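Local coordinates for SPbeta prophage-derived uncharacterized protein YonK (Bacillus subtilis, PDB 2H4O) that is of unknown function but assembles into an octamer, and is encoded in the SPbeta prophage carried by the bacterial chromosome, at residues F15-D18 against V19-V22. Residues are numbered along the deposited sequence; the frame is centred on the assembly and turned at random.
Sequences FDMD and VMEV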
loop_
_atom_site.group_PDB
_atom_site.type_symbol
_atom_site.label_atom_id
_atom_site.label_comp_id
_atom_site.label_asym_id
_atom_site.label_seq_id
_atom_site.Cartn_x
_atom_site.Cartn_y
_atom_site.Cartn_z
ATOM N N PHE A 15 3.050 -17.163 -19.556
ATOM C CA PHE A 15 3.266 -16.345 -20.742
ATOM C C PHE A 15 4.009 -16.971 -21.903
ATOM O O PHE A 15 5.127 -17.444 -21.768
ATOM C CB PHE A 15 3.983 -15.068 -20.344
ATOM C CG PHE A 15 4.216 -14.132 -21.479
ATOM C CD1 PHE A 15 3.169 -13.748 -22.300
ATOM C CD2 PHE A 15 5.467 -13.558 -21.687
ATOM C CE1 PHE A 15 3.358 -12.799 -23.311
ATOM C CE2 PHE A 15 5.656 -12.607 -22.695
ATOM C CZ PHE A 15 4.591 -12.229 -23.504
ATOM N N ASP A 16 3.361 -16.948 -23.062
ATOM C CA ASP A 16 3.922 -17.476 -24.297
ATOM C C ASP A 16 3.858 -16.346 -25.319
ATOM O O ASP A 16 2.798 -16.048 -25.885
ATOM C CB ASP A 16 3.121 -18.675 -24.782
ATOM C CG ASP A 16 3.823 -19.422 -25.902
ATOM O OD1 ASP A 16 3.916 -18.881 -27.032
ATOM O OD2 ASP A 16 4.296 -20.546 -25.644
HETATM N N MSE A 17 5.013 -15.721 -25.532
HETATM C CA MSE A 17 5.141 -14.587 -26.422
HETATM C C MSE A 17 5.160 -14.946 -27.883
HETATM O O MSE A 17 5.029 -14.070 -28.735
HETATM C CB MSE A 17 6.403 -13.815 -26.078
HETATM C CG MSE A 17 6.548 -12.529 -26.859
HETATM SE SE MSE A 17 8.276 -11.768 -26.598
HETATM C CE MSE A 17 9.383 -13.359 -26.974
ATOM N N ASP A 18 5.323 -16.235 -28.166
ATOM C CA ASP A 18 5.374 -16.727 -29.549
ATOM C C ASP A 18 3.974 -16.615 -30.143
ATOM O O ASP A 18 3.791 -16.089 -31.242
ATOM C CB ASP A 18 5.858 -18.179 -29.565
ATOM C CG ASP A 18 7.003 -18.417 -28.586
ATOM O OD1 ASP A 18 8.047 -17.741 -28.716
ATOM O OD2 ASP A 18 6.858 -19.273 -27.675
ATOM N N VAL A 19 2.984 -17.088 -29.387
ATOM C CA VAL A 19 1.592 -17.025 -29.809
ATOM C C VAL A 19 0.975 -15.800 -29.152
ATOM O O VAL A 19 -0.195 -15.493 -29.358
ATOM C CB VAL A 19 0.818 -18.254 -29.346
ATOM C CG1 VAL A 19 -0.442 -18.418 -30.188
ATOM C CG2 VAL A 19 1.699 -19.482 -29.437
HETATM N N MSE A 20 1.782 -15.109 -28.350
HETATM C CA MSE A 20 1.352 -13.920 -27.630
HETATM C C MSE A 20 0.098 -14.135 -26.778
HETATM O O MSE A 20 -0.878 -13.388 -26.876
HETATM C CB MSE A 20 1.131 -12.769 -28.606
HETATM C CG MSE A 20 2.387 -11.946 -28.875
HETATM SE SE MSE A 20 2.954 -10.782 -27.388
HETATM C CE MSE A 20 1.990 -9.175 -27.844
ATOM N N GLU A 21 0.146 -15.154 -25.923
ATOM C CA GLU A 21 -0.971 -15.475 -25.043
ATOM C C GLU A 21 -0.566 -15.760 -23.586
ATOM O O GLU A 21 0.487 -16.308 -23.294
ATOM C CB GLU A 21 -1.727 -16.688 -25.576
ATOM C CG GLU A 21 -2.139 -16.572 -27.033
ATOM C CD GLU A 21 -2.934 -17.773 -27.513
ATOM O OE1 GLU A 21 -2.509 -18.924 -27.242
ATOM O OE2 GLU A 21 -3.979 -17.563 -28.171
ATOM N N VAL A 22 -1.421 -15.361 -22.664
ATOM C CA VAL A 22 -1.187 -15.619 -21.253
ATOM C C VAL A 22 -2.311 -16.551 -20.812
ATOM O O VAL A 22 -3.496 -16.311 -21.092
ATOM C CB VAL A 22 -1.252 -14.326 -20.385
ATOM C CG1 VAL A 22 -0.929 -14.663 -18.939
ATOM C CG2 VAL A 22 -0.300 -13.273 -20.937
#
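Asp16 and Glu21 form the last hydrogen-bonded pair of an antiparallel hairpin, before the chain reverses through Met17 to Met20. Asp16 N bonds to Glu21 O at 3.0 Å, and Glu21 N returns the bond to Asp16 O at 2.8 Å. Asp16 is opposed by two residues, Met20 and Glu21, as in a G1 beta bulge. Met20 sits at its first position with positive phi (54°).

The Asp16 carboxylate folds back over the turn. Its CG stands anti to the backbone N (chi1 -169°), which turns OD1 back to the backbone N of Val19, within the turn. Val19 N meets Asp16 OD1 nearly along its C-O axis, at 3.1 Å. Asp18 N adds a weak bond to the same oxygen.

The Phe15 ring lies on the other face of the hairpin. Its CD1 touches Val22 CG2 at 3.8 Å, and Met17 N lies over the centre of one ring face. Met20 SE sits near the ring plane at the edge, 4.5 Å from Phe15 CZ, and rests 4.0 Å from Met17 CG. Val47 of a neighbouring subunit packs on Phe15, and Met20 meets Met20 of that same subunit. The Glu21 side chain leaves the sheet on the same face as Asp16, and its OE2 forms a salt bridge with Lys60 NZ of a third subunit.

The turn thus has a polar side, where one carboxylate oxygen accepts the N-H of Val19 and, weakly, that of Asp18, and an apolar side that contributes to subunit packing.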